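Local atomic coordinates of oxidoreductase, zinc-binding dehydrogenase family (Myxococcus xanthus, PDB entry 5K1S), a protein that is a zinc-containing medium-chain reductase that takes part in an alternative route to isovaleryl coenzyme A, probably using a nicotinamide cofactor. Residues M142-V146 / G147-R151; A154-P157 / W158-A162; G179-R182 / A183-V187. All coordinates share one frame; numbering follows the deposited sequence.

Contact 1. Residues M142-V146 / G147-R151; sequences MVAPV and GGLGR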
ATOM      1  N   MET A 142     -18.670  31.232 -10.075  1.00 47.36           N
ATOM      2  CA  MET A 142     -17.269  30.850  -9.980  1.00 46.06           C
ATOM      3  C   MET A 142     -16.793  30.410 -11.354  1.00 46.47           C
ATOM      4  O   MET A 142     -17.557  29.830 -12.132  1.00 47.65           O
ATOM      5  CB  MET A 142     -17.056  29.722  -8.962  1.00 45.38           C
ATOM      6  CG  MET A 142     -17.663  28.387  -9.369  1.00 46.21           C
ATOM      7  SD  MET A 142     -17.513  27.121  -8.089  1.00 45.53           S
ATOM      8  CE  MET A 142     -15.736  26.911  -8.020  1.00 44.06           C
ATOM      9  N   VAL A 143     -15.534  30.696 -11.640  1.00 38.47           N
ATOM     10  CA  VAL A 143     -14.889  30.225 -12.859  1.00 38.86           C
ATOM     11  C   VAL A 143     -14.255  28.873 -12.575  1.00 38.69           C
ATOM     12  O   VAL A 143     -13.781  28.603 -11.469  1.00 37.99           O
ATOM     13  CB  VAL A 143     -13.856  31.251 -13.369  1.00 38.48           C
ATOM     14  CG1 VAL A 143     -12.935  30.634 -14.419  1.00 38.76           C
ATOM     15  CG2 VAL A 143     -14.573  32.454 -13.953  1.00 38.89           C
ATOM     16  N   ALA A 144     -14.246  28.014 -13.586  1.00 44.91           N
ATOM     17  CA  ALA A 144     -13.720  26.666 -13.431  1.00 45.09           C
ATOM     18  C   ALA A 144     -13.080  26.196 -14.731  1.00 46.37           C
ATOM     19  O   ALA A 144     -13.745  26.188 -15.774  1.00 47.53           O
ATOM     20  CB  ALA A 144     -14.832  25.702 -13.018  1.00 45.94           C
ATOM     21  N   PRO A 145     -11.806  25.803 -14.723  1.00 44.81           N
ATOM     22  CA  PRO A 145     -11.249  25.142 -15.907  1.00 46.67           C
ATOM     23  C   PRO A 145     -12.050  23.889 -16.224  1.00 47.96           C
ATOM     24  O   PRO A 145     -12.455  23.148 -15.327  1.00 47.86           O
ATOM     25  CB  PRO A 145      -9.810  24.808 -15.490  1.00 47.12           C
ATOM     26  CG  PRO A 145      -9.510  25.727 -14.355  1.00 45.23           C
ATOM     27  CD  PRO A 145     -10.808  25.940 -13.648  1.00 44.01           C
ATOM     28  N   VAL A 146     -12.295  23.660 -17.515  1.00 42.15           N
ATOM     29  CA  VAL A 146     -13.109  22.511 -17.901  1.00 43.13           C
ATOM     30  C   VAL A 146     -12.506  21.223 -17.360  1.00 42.94           C
ATOM     31  O   VAL A 146     -13.225  20.248 -17.110  1.00 43.41           O
ATOM     32  CB  VAL A 146     -13.283  22.459 -19.433  1.00 44.31           C
ATOM     33  CG1 VAL A 146     -14.061  23.680 -19.915  1.00 44.59           C
ATOM     34  CG2 VAL A 146     -11.932  22.364 -20.132  1.00 44.30           C
ATOM     35  N   GLY A 147     -11.190  21.198 -17.149  1.00 51.07           N
ATOM     36  CA  GLY A 147     -10.530  20.012 -16.641  1.00 51.97           C
ATOM     37  C   GLY A 147     -10.910  19.634 -15.224  1.00 51.14           C
ATOM     38  O   GLY A 147     -10.614  18.509 -14.806  1.00 52.00           O
ATOM     39  N   GLY A 148     -11.555  20.531 -14.483  1.00 40.88           N
ATOM     40  CA  GLY A 148     -11.935  20.246 -13.113  1.00 40.28           C
ATOM     41  C   GLY A 148     -13.432  20.163 -12.886  1.00 40.80           C
ATOM     42  O   GLY A 148     -13.901  20.381 -11.763  1.00 40.28           O
ATOM     43  N   LEU A 149     -14.193  19.840 -13.929  1.00 46.17           N
ATOM     44  CA  LEU A 149     -15.647  19.792 -13.857  1.00 46.53           C
ATOM     45  C   LEU A 149     -16.150  18.379 -14.113  1.00 48.59           C
ATOM     46  O   LEU A 149     -15.605  17.657 -14.952  1.00 49.79           O
ATOM     47  CB  LEU A 149     -16.284  20.751 -14.873  1.00 46.38           C
ATOM     48  CG  LEU A 149     -16.106  22.252 -14.631  1.00 44.57           C
ATOM     49  CD1 LEU A 149     -16.817  23.037 -15.721  1.00 45.45           C
ATOM     50  CD2 LEU A 149     -16.623  22.661 -13.256  1.00 43.28           C
ATOM     51  N   GLY A 150     -17.188  17.993 -13.375  1.00 55.72           N
ATOM     52  CA  GLY A 150     -17.910  16.760 -13.624  1.00 57.99           C
ATOM     53  C   GLY A 150     -19.326  17.065 -14.066  1.00 59.02           C
ATOM     54  O   GLY A 150     -19.845  18.142 -13.764  1.00 57.84           O
ATOM     55  N   ARG A 151     -19.967  16.137 -14.770  1.00 55.05           N
ATOM     56  CA  ARG A 151     -21.272  16.380 -15.374  1.00 56.43           C
ATOM     57  C   ARG A 151     -22.382  15.862 -14.469  1.00 57.99           C
ATOM     58  O   ARG A 151     -22.369  14.694 -14.064  1.00 59.46           O
ATOM     59  CB  ARG A 151     -21.357  15.723 -16.751  1.00 58.20           C
ATOM     60  CG  ARG A 151     -20.332  16.273 -17.719  1.00 57.47           C
ATOM     61  CD  ARG A 151     -20.588  15.833 -19.142  1.00 60.16           C
ATOM     62  NE  ARG A 151     -19.752  16.577 -20.080  1.00 59.87           N
ATOM     63  CZ  ARG A 151     -20.054  17.777 -20.566  1.00 59.41           C
ATOM     64  NH1 ARG A 151     -21.179  18.385 -20.211  1.00 59.20           N
ATOM     65  NH2 ARG A 151     -19.226  18.374 -21.412  1.00 59.27           N
TER
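G147 follows V146 at the head of the bend where the chain leaves strand 141-145, both residues with helical backbone angles, and the next two residues fold back onto A144, P145 and V146. From G148 the backbone N-H runs to P145 O at 2.9 Å, nearly straight at 168°. One residue later, L149 N reaches V146 O in a weak bond of 3.3 Å, so two successive i to i+3 bonds hold the bend.

L149 then turns its side chain back toward the first strand. With CG anti to its own carbonyl carbon (chi1 -68°), the isobutyl group leans over the turn: CD2 meets A144 CB at 3.5 Å, and CG lies 3.8 Å from P145 O. L49, A101 and T103 also pack on L149, while Q311 NE2 binds L149 O from the chain's later part. G150 and R151 run on as the next strand; strand 141-145 pairs with strand 46-56, and 149-151 with 100-103. The whole is a short 3-10 type turn joining two strands of the GroES-like domain found in zinc-binding alcohol dehydrogenase relatives.

Contact 2. Residues A154-P157 / W158-A162; sequences ASLP and WNEAA
L156 reaches across to the first turn of helix 158-161 with its two methyl branches. Its CG stands anti to the backbone N (chi1 -171°), which carries CD2 to 3.7 Å from A161 CB, while CD1 lies 3.8 Å from E160 OE1 and also near E160 CB. Beyond the contact, T321 and A322 of helix 311-323 touch the same leucine, and V152 and A82 touch A161.

P157 follows at the N-cap position. Its carbonyl O accepts the N-H of A161 at 3.1 Å; this i to i+4 bond starts the helix. On the ring side, CG approaches E160 OE1 to 3.3 Å and CD to 3.5 Å, the glutamate chain, extended beyond CG, crossing the proline at a slant. W158 CB lies against P157 C, and the indole goes to H52, with which it stacks, and to R100 in a cation-pi contact.

Chemically, P157 contributes its carbonyl to the first helical bond. Its ring and L156 CD1 meet E160 OE1 through C-H groups alone, so across this contact the carboxylate gains van der Waals contact but no hydrogen bond.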
ATOM      1  N   ALA A 154     -29.313  15.442 -15.436  1.00 64.66           N
ATOM      2  CA  ALA A 154     -30.473  16.307 -15.261  1.00 65.37           C
ATOM      3  C   ALA A 154     -31.408  15.796 -14.176  1.00 66.85           C
ATOM      4  O   ALA A 154     -32.174  16.585 -13.610  1.00 67.11           O
ATOM      5  CB  ALA A 154     -31.230  16.441 -16.581  1.00 67.62           C
ATOM      6  N   SER A 155     -31.358  14.503 -13.868  1.00 75.82           N
ATOM      7  CA  SER A 155     -32.234  13.907 -12.869  1.00 77.40           C
ATOM      8  C   SER A 155     -31.743  14.113 -11.443  1.00 76.07           C
ATOM      9  O   SER A 155     -32.418  13.669 -10.507  1.00 77.26           O
ATOM     10  CB  SER A 155     -32.383  12.408 -13.141  1.00 79.43           C
ATOM     11  OG  SER A 155     -33.233  11.793 -12.188  1.00 81.03           O
ATOM     12  N   LEU A 156     -30.602  14.774 -11.249  1.00 65.95           N
ATOM     13  CA  LEU A 156     -29.988  14.887  -9.933  1.00 64.50           C
ATOM     14  C   LEU A 156     -30.145  16.307  -9.408  1.00 62.57           C
ATOM     15  O   LEU A 156     -29.634  17.244 -10.041  1.00 60.83           O
ATOM     16  CB  LEU A 156     -28.510  14.506 -10.005  1.00 62.98           C
ATOM     17  CG  LEU A 156     -27.755  14.370  -8.681  1.00 61.63           C
ATOM     18  CD1 LEU A 156     -28.357  13.284  -7.808  1.00 63.82           C
ATOM     19  CD2 LEU A 156     -26.290  14.074  -8.950  1.00 60.07           C
ATOM     20  N   PRO A 157     -30.822  16.529  -8.282  1.00 67.07           N
ATOM     21  CA  PRO A 157     -30.932  17.892  -7.751  1.00 65.73           C
ATOM     22  C   PRO A 157     -29.580  18.442  -7.323  1.00 62.56           C
ATOM     23  O   PRO A 157     -28.619  17.707  -7.082  1.00 61.59           O
ATOM     24  CB  PRO A 157     -31.874  17.737  -6.552  1.00 67.38           C
ATOM     25  CG  PRO A 157     -31.774  16.305  -6.172  1.00 68.52           C
ATOM     26  CD  PRO A 157     -31.552  15.559  -7.448  1.00 69.15           C
ATOM     27  N   TRP A 158     -29.522  19.772  -7.222  1.00 56.74           N
ATOM     28  CA  TRP A 158     -28.258  20.445  -6.942  1.00 53.83           C
ATOM     29  C   TRP A 158     -27.709  20.055  -5.574  1.00 52.77           C
ATOM     30  O   TRP A 158     -26.517  19.758  -5.435  1.00 50.87           O
ATOM     31  CB  TRP A 158     -28.443  21.962  -7.029  1.00 53.57           C
ATOM     32  CG  TRP A 158     -28.804  22.448  -8.398  1.00 54.78           C
ATOM     33  CD1 TRP A 158     -29.986  23.017  -8.781  1.00 56.78           C
ATOM     34  CD2 TRP A 158     -27.981  22.407  -9.569  1.00 54.23           C
ATOM     35  NE1 TRP A 158     -29.946  23.336 -10.116  1.00 57.46           N
ATOM     36  CE2 TRP A 158     -28.727  22.971 -10.624  1.00 55.96           C
ATOM     37  CE3 TRP A 158     -26.685  21.951  -9.827  1.00 52.61           C
ATOM     38  CZ2 TRP A 158     -28.222  23.089 -11.916  1.00 56.09           C
ATOM     39  CZ3 TRP A 158     -26.185  22.068 -11.111  1.00 52.81           C
ATOM     40  CH2 TRP A 158     -26.953  22.632 -12.139  1.00 54.52           C
ATOM     41  N   ASN A 159     -28.562  20.056  -4.549  1.00 57.75           N
ATOM     42  CA  ASN A 159     -28.086  19.800  -3.192  1.00 57.03           C
ATOM     43  C   ASN A 159     -27.402  18.442  -3.096  1.00 57.27           C
ATOM     44  O   ASN A 159     -26.298  18.327  -2.549  1.00 55.57           O
ATOM     45  CB  ASN A 159     -29.247  19.892  -2.202  1.00 59.29           C
ATOM     46  CG  ASN A 159     -29.828  21.288  -2.117  1.00 59.35           C
ATOM     47  OD1 ASN A 159     -29.219  22.257  -2.573  1.00 57.38           O
ATOM     48  ND2 ASN A 159     -31.010  21.400  -1.519  1.00 61.66           N
ATOM     49  N   GLU A 160     -28.047  17.395  -3.616  1.00 81.91           N
ATOM     50  CA  GLU A 160     -27.431  16.073  -3.607  1.00 82.69           C
ATOM     51  C   GLU A 160     -26.146  16.061  -4.422  1.00 80.77           C
ATOM     52  O   GLU A 160     -25.180  15.377  -4.063  1.00 80.19           O
ATOM     53  CB  GLU A 160     -28.409  15.030  -4.146  1.00 85.73           C
ATOM     54  CG  GLU A 160     -29.363  14.471  -3.107  1.00 87.87           C
ATOM     55  CD  GLU A 160     -30.208  13.337  -3.655  1.00 90.73           C
ATOM     56  OE1 GLU A 160     -30.702  13.462  -4.796  1.00 91.41           O
ATOM     57  OE2 GLU A 160     -30.368  12.318  -2.950  1.00 92.27           O
ATOM     58  N   ALA A 161     -26.114  16.814  -5.524  1.00 56.00           N
ATOM     59  CA  ALA A 161     -24.942  16.817  -6.392  1.00 54.38           C
ATOM     60  C   ALA A 161     -23.772  17.561  -5.762  1.00 51.43           C
ATOM     61  O   ALA A 161     -22.613  17.210  -6.009  1.00 50.36           O
ATOM     62  CB  ALA A 161     -25.293  17.439  -7.744  1.00 54.37           C
ATOM     63  N   ALA A 162     -24.050  18.582  -4.949  1.00 63.83           N
ATOM     64  CA  ALA A 162     -22.996  19.389  -4.345  1.00 61.10           C
ATOM     65  C   ALA A 162     -22.264  18.677  -3.217  1.00 60.77           C
ATOM     66  O   ALA A 162     -21.398  19.296  -2.590  1.00 58.65           O
ATOM     67  CB  ALA A 162     -23.580  20.699  -3.818  1.00 60.28           C
TER

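Contact 3. Residues G179-R182 / A183-V187; sequences GKVR and AGETV
Between helix 165-178 and strand 186-190 the chain makes a type II beta turn from R182 to E185, leading into the first strand of the Rossmann-type parallel sheet. K180, the first residue to leave helical angles, does so with positive phi, and from there the backbone extends through V181 and R182. The turn is closed by E185 N bonding to R182 O at 3.2 Å. A183 and G184 occupy its corners; G184 has a phi of 106°, where a beta carbon would run into the carbonyl O before it.

E185 closes the loop a second time, with its side chain. CG is anti to the carbonyl carbon (chi1 -74°) and the chain is extended beyond it, so the carboxylate comes back to the backbone N of R182. OE1 takes the R182 N-H from above the carboxylate plane, and the same oxygen forms a salt bridge with R277, which also binds G179 O. Two donors thus grip OE1, and the nearby cation would be expected to steady the negative charge of the carboxylate.

On the buried side V181 and V187 meet. CG1 of V181 touches CG2 of V187 at 3.7 Å, the side chains slanting past each other; A209 touches both, and V255 and V257 of strand 253-258 lie against V187. The R182 side chain turns outward, away from the glutamate, with K180 CB 3.5 Å above one face of its guanidinium, offset toward the rim. The bond from R182 N to E185 OE1 is 2.9 Å long and almost perfectly straight, at 177°.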
ATOM      1  N   GLY A 179      -9.027   0.198  -4.975  1.00 57.99           N
ATOM      2  CA  GLY A 179      -9.336  -1.060  -4.316  1.00 60.11           C
ATOM      3  C   GLY A 179      -9.602  -2.190  -5.293  1.00 62.16           C
ATOM      4  O   GLY A 179      -9.228  -3.339  -5.040  1.00 63.71           O
ATOM      5  N   LYS A 180     -10.251  -1.885  -6.416  1.00 70.74           N
ATOM      6  CA  LYS A 180     -10.593  -2.894  -7.420  1.00 72.65           C
ATOM      7  C   LYS A 180     -11.416  -4.020  -6.796  1.00 75.05           C
ATOM      8  O   LYS A 180     -11.168  -5.206  -7.023  1.00 76.70           O
ATOM      9  CB  LYS A 180      -9.332  -3.444  -8.092  1.00 72.64           C
ATOM     10  CG  LYS A 180      -8.454  -2.382  -8.730  1.00 70.57           C
ATOM     11  CD  LYS A 180      -7.168  -2.985  -9.263  1.00 70.78           C
ATOM     12  CE  LYS A 180      -6.172  -1.911  -9.665  1.00 68.91           C
ATOM     13  NZ  LYS A 180      -4.866  -2.492 -10.084  1.00 69.25           N
ATOM     14  N   VAL A 181     -12.412  -3.633  -5.997  1.00 64.37           N
ATOM     15  CA  VAL A 181     -13.261  -4.614  -5.334  1.00 66.75           C
ATOM     16  C   VAL A 181     -14.019  -5.415  -6.381  1.00 68.65           C
ATOM     17  O   VAL A 181     -14.636  -4.851  -7.295  1.00 68.30           O
ATOM     18  CB  VAL A 181     -14.221  -3.917  -4.360  1.00 66.61           C
ATOM     19  CG1 VAL A 181     -15.133  -4.935  -3.683  1.00 69.25           C
ATOM     20  CG2 VAL A 181     -13.439  -3.128  -3.319  1.00 64.65           C
ATOM     21  N   ARG A 182     -13.979  -6.737  -6.248  1.00 99.85           N
ATOM     22  CA  ARG A 182     -14.648  -7.643  -7.167  1.00101.77           C
ATOM     23  C   ARG A 182     -15.816  -8.326  -6.470  1.00103.90           C
ATOM     24  O   ARG A 182     -15.796  -8.546  -5.255  1.00104.25           O
ATOM     25  CB  ARG A 182     -13.673  -8.694  -7.705  1.00102.38           C
ATOM     26  CG  ARG A 182     -12.403  -8.111  -8.306  1.00100.41           C
ATOM     27  CD  ARG A 182     -12.715  -7.068  -9.369  1.00 99.24           C
ATOM     28  NE  ARG A 182     -11.509  -6.488  -9.951  1.00 97.42           N
ATOM     29  CZ  ARG A 182     -11.500  -5.405 -10.722  1.00 95.89           C
ATOM     30  NH1 ARG A 182     -12.633  -4.776 -11.006  1.00 95.89           N
ATOM     31  NH2 ARG A 182     -10.355  -4.946 -11.206  1.00 94.43           N
ATOM     32  N   ALA A 183     -16.840  -8.654  -7.255  1.00 83.01           N
ATOM     33  CA  ALA A 183     -18.015  -9.317  -6.712  1.00 85.05           C
ATOM     34  C   ALA A 183     -17.622 -10.637  -6.063  1.00 86.43           C
ATOM     35  O   ALA A 183     -16.886 -11.437  -6.647  1.00 86.83           O
ATOM     36  CB  ALA A 183     -19.044  -9.555  -7.817  1.00 86.35           C
ATOM     37  N   GLY A 184     -18.113 -10.859  -4.845  1.00 72.69           N
ATOM     38  CA  GLY A 184     -17.820 -12.053  -4.083  1.00 73.80           C
ATOM     39  C   GLY A 184     -16.858 -11.834  -2.935  1.00 72.56           C
ATOM     40  O   GLY A 184     -16.842 -12.641  -1.995  1.00 73.24           O
ATOM     41  N   GLU A 185     -16.060 -10.772  -2.979  1.00 81.36           N
ATOM     42  CA  GLU A 185     -15.122 -10.485  -1.909  1.00 80.14           C
ATOM     43  C   GLU A 185     -15.847  -9.906  -0.697  1.00 80.14           C
ATOM     44  O   GLU A 185     -16.947  -9.358  -0.799  1.00 80.55           O
ATOM     45  CB  GLU A 185     -14.044  -9.509  -2.382  1.00 78.03           C
ATOM     46  CG  GLU A 185     -13.012 -10.122  -3.314  1.00 77.74           C
ATOM     47  CD  GLU A 185     -12.012  -9.102  -3.825  1.00 75.52           C
ATOM     48  OE1 GLU A 185     -12.411  -7.943  -4.060  1.00 74.31           O
ATOM     49  OE2 GLU A 185     -10.825  -9.458  -3.988  1.00 74.85           O
ATOM     50  N   THR A 186     -15.208 -10.039   0.461  1.00 80.07           N
ATOM     51  CA  THR A 186     -15.701  -9.463   1.704  1.00 79.67           C
ATOM     52  C   THR A 186     -14.935  -8.179   1.989  1.00 77.84           C
ATOM     53  O   THR A 186     -13.699  -8.178   1.997  1.00 76.58           O
ATOM     54  CB  THR A 186     -15.542 -10.445   2.866  1.00 79.56           C
ATOM     55  OG1 THR A 186     -14.180 -10.884   2.940  1.00 78.30           O
ATOM     56  CG2 THR A 186     -16.451 -11.652   2.678  1.00 81.40           C
ATOM     57  N   VAL A 187     -15.668  -7.093   2.220  1.00 60.14           N
ATOM     58  CA  VAL A 187     -15.090  -5.762   2.368  1.00 58.16           C
ATOM     59  C   VAL A 187     -15.288  -5.298   3.803  1.00 57.75           C
ATOM     60  O   VAL A 187     -16.404  -5.356   4.335  1.00 58.60           O
ATOM     61  CB  VAL A 187     -15.722  -4.764   1.381  1.00 57.07           C
ATOM     62  CG1 VAL A 187     -15.032  -3.407   1.479  1.00 54.03           C
ATOM     63  CG2 VAL A 187     -15.652  -5.305  -0.040  1.00 57.53           C
TER

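Overall arrangement
The three contacts follow one another along the chain. Contacts 1 and 2 have centres 16 Å apart and adjoin in sequence: strand 149-151, which leaves the turn of contact 1, leads through the loop of contact 2 into helix 158-161. Helix 311-323 connects them in space, with Q311 and D315 bonding contact 1 and T321 and A322 touching L156. Contact 3 stands apart, its nearest atoms about 21 Å from contact 1 and about 22 Å from contact 2, at the entry to the parallel sheet. In contact 1, G147 lies about 11 Å from the zinc ion of the four-cysteine site, so the turn is not part of its coordination shell; contacts 2 and 3 lie away from the annotated sites.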